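Local coordinates for protein toxin of toxin-antitoxin system (PDB 3ZVK) that cleaves single-stranded RNA as the magnesium-dependent PIN-domain toxin VapC2 of a type II toxin-antitoxin pair, held in check by the antitoxin VapB2, at the interface of chains A and B and the interface of chains A and C. Coordinates in Å, arbitrary orientation; residue numbers count along the deposited sequence, not the author numbering. Chains: chain A/B, Toxin of toxin-antitoxin system; chain C, Antitoxin of toxin-antitoxin system VAPB.

The three contacts illustrate how a small PIN-domain toxin divides its surface between a copy of itself and its antitoxin. Contacts 1 and 3 belong to the same two-fold VapC2–VapC2 interface: their C-alpha centres lie about 9 Å apart, and they share A:Phe73, A:Leu101 and B:Ala42. Contact 3 sits on the two-fold axis, contact 1 on one flank. Contact 2, where toxin helix 54-65 meets VapB2 helix 46-57, lies about 34 Å from contact 1 and about 26 Å from contact 3, centre to centre. The patches for toxin pairing and antitoxin binding thus lie apart, in keeping with alternating VapC–VapC and VapB–VapB contacts.

Contact 1: the interface of chains A and B. Residues chain A 73, 78, 81-82, 101; chain B 42-43, 45-46.
The side-chain amide of B:Gln45 reaches the hydroxyl of A:Thr78, NE2 standing 2.9 Å from OG1, but the bent geometry (117° at the hydrogen) makes this a weak hydrogen bond. The B:Gln45 chain turns at chi2 (96°), which swings its amide back toward the threonine; the two side chains cross at a slant. Closer to the backbone, CB of B:Gln45 lies 3.4 Å from the carbonyl O of A:Thr78, so the aliphatic base of the glutamine packs against the partner helix while its end carries the polar link.

Next to this pair, B:Ala42 is wedged between A:Thr78 and A:Tyr81. Its methyl CB stands over one face of the A:Tyr81 ring, 3.7 Å from CD2, and its CA lies 3.8 Å from CB of A:Thr78. The carbonyl O of B:Ala42 instead meets the CD2–CE2 side of the ring, 3.2 Å from CD2, a close contact rather than a hydrogen bond. A chi1 of 172°, with CG opposite the backbone N, directs the ring here. A:Phe73 and A:Leu101 border the alanine methyl more distantly.

Farther along, the absence of a side chain on A:Gly82 lets its CA come 3.6 Å from CA of B:Tyr46, whose CB lies 4.0 Å from CE2 of A:Tyr81.

The patch packs helix A 75-90 on helix B 38-50, at one flank of the two-fold toxin dimer, and its twin occurs with the chains exchanged.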
# COMPACT_ATOMS: atom_id res chain seq x y z
N PHE A 73 1.77 14.05 -14.25
CA PHE A 73 0.59 14.19 -15.11
C PHE A 73 -0.49 13.30 -14.48
O PHE A 73 -0.38 12.08 -14.48
CB PHE A 73 0.90 13.82 -16.56
CG PHE A 73 -0.28 14.04 -17.48
CD1 PHE A 73 -0.49 15.27 -18.07
CD2 PHE A 73 -1.19 13.01 -17.74
CE1 PHE A 73 -1.59 15.49 -18.92
CE2 PHE A 73 -2.29 13.22 -18.57
CZ PHE A 73 -2.50 14.46 -19.15
N THR A 78 -6.57 14.73 -17.60
CA THR A 78 -7.17 13.91 -18.65
C THR A 78 -8.44 14.49 -19.30
O THR A 78 -8.56 14.42 -20.54
CB THR A 78 -7.32 12.46 -18.16
OG1 THR A 78 -8.36 12.39 -17.18
CG2 THR A 78 -6.03 11.91 -17.60
N TYR A 81 -7.40 17.48 -21.53
CA TYR A 81 -6.73 16.93 -22.72
C TYR A 81 -7.76 16.50 -23.78
O TYR A 81 -7.60 16.83 -24.96
CB TYR A 81 -5.83 15.73 -22.34
CG TYR A 81 -5.26 15.00 -23.53
CD1 TYR A 81 -4.07 15.42 -24.12
CD2 TYR A 81 -5.90 13.89 -24.07
CE1 TYR A 81 -3.53 14.74 -25.20
CE2 TYR A 81 -5.38 13.22 -25.18
CZ TYR A 81 -4.18 13.64 -25.73
OH TYR A 81 -3.65 12.98 -26.81
N GLY A 82 -8.76 15.71 -23.36
CA GLY A 82 -9.81 15.20 -24.23
C GLY A 82 -10.58 16.29 -24.92
O GLY A 82 -10.82 16.21 -26.13
N LEU A 101 -0.43 17.41 -24.26
CA LEU A 101 -0.43 16.90 -22.89
C LEU A 101 0.07 17.98 -21.93
O LEU A 101 -0.52 18.20 -20.87
CB LEU A 101 0.44 15.62 -22.75
CG LEU A 101 -0.16 14.31 -23.33
CD1 LEU A 101 0.89 13.26 -23.49
CD2 LEU A 101 -1.21 13.74 -22.41
N ALA B 42 -6.07 9.77 -20.57
CA ALA B 42 -6.06 10.94 -21.45
C ALA B 42 -6.63 10.54 -22.83
O ALA B 42 -7.49 11.24 -23.35
CB ALA B 42 -4.65 11.47 -21.59
N GLU B 43 -6.21 9.35 -23.35
CA GLU B 43 -6.68 8.81 -24.62
C GLU B 43 -8.16 8.44 -24.57
O GLU B 43 -8.91 8.74 -25.52
CB GLU B 43 -5.85 7.60 -25.05
CG GLU B 43 -4.44 7.98 -25.42
CD GLU B 43 -3.85 6.99 -26.40
OE1 GLU B 43 -3.28 5.99 -25.93
OE2 GLU B 43 -3.98 7.20 -27.63
N GLN B 45 -10.46 9.68 -22.46
CA GLN B 45 -11.19 10.94 -22.36
C GLN B 45 -11.30 11.62 -23.71
O GLN B 45 -12.35 12.18 -24.01
CB GLN B 45 -10.59 11.86 -21.31
CG GLN B 45 -11.71 12.34 -20.42
CD GLN B 45 -11.86 11.54 -19.17
OE1 GLN B 45 -12.94 11.14 -18.76
NE2 GLN B 45 -10.79 11.45 -18.40
N TYR B 46 -10.28 11.50 -24.55
CA TYR B 46 -10.32 12.04 -25.91
C TYR B 46 -11.36 11.29 -26.75
O TYR B 46 -12.09 11.93 -27.52
CB TYR B 46 -8.93 12.02 -26.57
CG TYR B 46 -8.94 12.11 -28.08
CD1 TYR B 46 -9.33 13.27 -28.73
CD2 TYR B 46 -8.52 11.03 -28.85
CE1 TYR B 46 -9.32 13.37 -30.12
CE2 TYR B 46 -8.51 11.11 -30.24
CZ TYR B 46 -8.89 12.29 -30.87
OH TYR B 46 -8.86 12.36 -32.24

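Contact 2: the interface of chains A and C. Residues chain A 17, 56, 60; chain C 56-57.
Apolar packing centres on C:Ile56, whose CG2 methyl reaches the aliphatic stems of A:Gln56 and A:Lys60. CG2 lies 3.7 Å from CG of A:Lys60 and 3.8 Å from CG of A:Gln56, residues one helical turn apart. Both stems run past the isoleucine in the opposite direction to it, so the contact is made alongside rather than end on. The branch is presented by a chi1 of -67°, which sets CG2 opposite the backbone N and CG1 beside it.

The polar link is a water at the C:Ser57 side, 3.2 Å from the terminal amine NZ of A:Lys60 and 3.1 Å from the hydroxyl OG of C:Ser57. A:Lys60 bends at chi3 (94°), bringing NZ into van der Waals contact with CB of C:Ser57 at 3.7 Å. The imidazole of A:His17 is a looser neighbour, its CE1 being 4.1 Å from OG of C:Ser57. The lysine thus contributes its carbon chain to the isoleucine and its amine end to the bridging water.

This is part of the interface through which VapC2 binds its neutralising antitoxin. In the fold, the last turn of VapB2 helix 46-57 rests against toxin helix 54-65, with A:His17, just beyond helix 7-16, bordering the C:Ser57 end of the same face.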
# COMPACT_ATOMS: atom_id res chain seq x y z
N HIS A 17 21.47 29.22 -21.71
CA HIS A 17 21.47 29.91 -20.40
C HIS A 17 21.39 31.46 -20.51
O HIS A 17 22.32 32.15 -20.10
CB HIS A 17 22.62 29.39 -19.49
CG HIS A 17 23.94 29.27 -20.20
ND1 HIS A 17 24.42 28.04 -20.64
CD2 HIS A 17 24.81 30.24 -20.59
CE1 HIS A 17 25.56 28.30 -21.26
NE2 HIS A 17 25.83 29.61 -21.26
N GLN A 56 27.34 14.85 -18.92
CA GLN A 56 27.30 16.31 -18.83
C GLN A 56 25.88 16.82 -18.96
O GLN A 56 25.47 17.70 -18.20
CB GLN A 56 28.14 16.95 -19.95
CG GLN A 56 29.60 17.09 -19.66
CD GLN A 56 30.27 17.90 -20.75
OE1 GLN A 56 29.68 18.81 -21.38
NE2 GLN A 56 31.52 17.55 -21.03
N LYS A 60 23.69 18.89 -16.16
CA LYS A 60 23.08 20.18 -16.46
C LYS A 60 21.58 20.15 -16.20
O LYS A 60 21.06 21.07 -15.59
CB LYS A 60 23.35 20.59 -17.93
CG LYS A 60 24.73 21.14 -18.21
CD LYS A 60 24.90 21.33 -19.71
CE LYS A 60 24.55 22.73 -20.14
NZ LYS A 60 24.65 22.91 -21.61
N ILE C 56 29.74 23.58 -16.84
CA ILE C 56 29.75 22.23 -17.37
C ILE C 56 29.98 22.23 -18.87
O ILE C 56 30.86 21.51 -19.32
CB ILE C 56 28.47 21.44 -16.95
CG1 ILE C 56 28.50 21.20 -15.43
CG2 ILE C 56 28.29 20.12 -17.72
CD1 ILE C 56 27.18 21.11 -14.84
N SER C 57 29.26 23.09 -19.62
CA SER C 57 29.38 23.21 -21.07
C SER C 57 30.72 23.86 -21.51
O SER C 57 31.39 23.33 -22.40
CB SER C 57 28.17 23.95 -21.63
OG SER C 57 28.32 25.36 -21.67
O HOH W 1 25.63 25.48 -23.14

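Contact 3: the interface of chains A and B. Residues chain A 39, 42, 73, 98, 101; chain B 39, 42, 73, 98, 101.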
# COMPACT_ATOMS: atom_id res chain seq x y z
N ILE A 39 5.74 15.39 -18.21
CA ILE A 39 5.75 15.28 -19.70
C ILE A 39 6.94 16.05 -20.31
O ILE A 39 7.60 15.56 -21.21
CB ILE A 39 4.37 15.64 -20.38
CG1 ILE A 39 3.15 14.95 -19.70
CG2 ILE A 39 4.42 15.38 -21.89
CD1 ILE A 39 3.18 13.38 -19.64
N ALA A 42 10.02 14.05 -19.41
CA ALA A 42 10.13 12.91 -20.31
C ALA A 42 10.90 13.35 -21.56
O ALA A 42 11.84 12.66 -21.97
CB ALA A 42 8.75 12.41 -20.70
N PHE A 73 1.77 14.05 -14.25
CA PHE A 73 0.59 14.19 -15.11
C PHE A 73 -0.49 13.30 -14.48
O PHE A 73 -0.38 12.08 -14.48
CB PHE A 73 0.90 13.82 -16.56
CG PHE A 73 -0.28 14.04 -17.48
CD1 PHE A 73 -0.49 15.27 -18.07
CD2 PHE A 73 -1.19 13.01 -17.74
CE1 PHE A 73 -1.59 15.49 -18.92
CE2 PHE A 73 -2.29 13.22 -18.57
CZ PHE A 73 -2.50 14.46 -19.15
N ASN A 98 3.06 15.61 -27.20
CA ASN A 98 3.31 15.95 -25.85
C ASN A 98 2.96 17.38 -25.55
O ASN A 98 2.46 17.63 -24.45
CB ASN A 98 4.72 15.48 -25.49
CG ASN A 98 4.73 13.97 -25.55
OD1 ASN A 98 3.69 13.37 -25.79
ND2 ASN A 98 5.85 13.30 -25.33
N LEU A 101 -0.43 17.41 -24.26
CA LEU A 101 -0.43 16.90 -22.89
C LEU A 101 0.07 17.98 -21.93
O LEU A 101 -0.52 18.20 -20.87
CB LEU A 101 0.44 15.62 -22.75
CG LEU A 101 -0.16 14.31 -23.33
CD1 LEU A 101 0.89 13.26 -23.49
CD2 LEU A 101 -1.21 13.74 -22.41
N ILE B 39 -1.99 8.34 -18.88
CA ILE B 39 -1.80 8.54 -20.33
C ILE B 39 -2.91 7.82 -21.09
O ILE B 39 -3.44 8.37 -22.05
CB ILE B 39 -0.37 8.16 -20.83
CG1 ILE B 39 0.75 8.85 -19.99
CG2 ILE B 39 -0.22 8.45 -22.33
CD1 ILE B 39 0.69 10.49 -19.88
N ALA B 42 -6.07 9.77 -20.57
CA ALA B 42 -6.06 10.94 -21.45
C ALA B 42 -6.63 10.54 -22.83
O ALA B 42 -7.49 11.24 -23.35
CB ALA B 42 -4.65 11.47 -21.59
N PHE B 73 1.49 9.67 -14.33
CA PHE B 73 2.75 9.53 -15.07
C PHE B 73 3.74 10.38 -14.29
O PHE B 73 3.65 11.60 -14.27
CB PHE B 73 2.60 9.96 -16.54
CG PHE B 73 3.86 9.74 -17.33
CD1 PHE B 73 4.13 8.50 -17.91
CD2 PHE B 73 4.81 10.76 -17.46
CE1 PHE B 73 5.32 8.29 -18.63
CE2 PHE B 73 6.00 10.54 -18.16
CZ PHE B 73 6.25 9.32 -18.73
N ASN B 98 1.88 8.27 -27.63
CA ASN B 98 1.22 7.85 -26.40
C ASN B 98 1.63 6.46 -25.99
O ASN B 98 1.92 6.25 -24.83
CB ASN B 98 -0.30 8.00 -26.52
CG ASN B 98 -0.77 9.44 -26.55
OD1 ASN B 98 -0.13 10.34 -26.01
ND2 ASN B 98 -1.92 9.68 -27.12
N LEU B 101 4.86 6.50 -24.19
CA LEU B 101 4.68 6.95 -22.80
C LEU B 101 4.06 5.82 -21.93
O LEU B 101 4.51 5.59 -20.80
CB LEU B 101 3.80 8.20 -22.74
CG LEU B 101 4.43 9.54 -23.18
CD1 LEU B 101 3.35 10.55 -23.52
CD2 LEU B 101 5.32 10.14 -22.11
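An antiparallel beta bridge on the two-fold axis joins the segments that follow strand 69-71 in the two toxin chains, a compact example of a homodimer stitched by backbone and packed by side chains. A:Phe73 N donates to B:Phe73 O at 3.1 Å, and B:Phe73 N returns the bond to A:Phe73 O at 3.0 Å. Each donor is tilted 18° from the carbonyl plane of its acceptor, and the reciprocal pair fixes the register of the two segments.

Beneath the bridge, A:Ile39 and B:Ile39 reach for each other tip to tip, their CD1 methyls 3.8 Å apart. Each of these methyls also touches the other chain's phenylalanine: CD1 of A:Ile39 is 3.8 Å from CD2 of B:Phe73, and the reverse contact matches it. The isoleucine and phenylalanine side chains cross at about a right angle, the methyl lying above the ring plane near CD2. The ring of A:Phe73 is placed by a chi1 of -177°, which carries it away from the backbone N toward helix 38-50 of chain B.

Deeper along the axis, A:Leu101 and B:Leu101 also meet end to end, CD1 to CD1 at 3.7 Å. The amide oxygen OD1 of A:Asn98 lies against CD1 of B:Leu101 at 3.6 Å, a van der Waals contact bordering the leucine pair.

The paired bonds and the hydrophobic centre help to join two VapC2 subunits, contributing to the toxin–toxin link between heterodimers in the VapBC2 assembly.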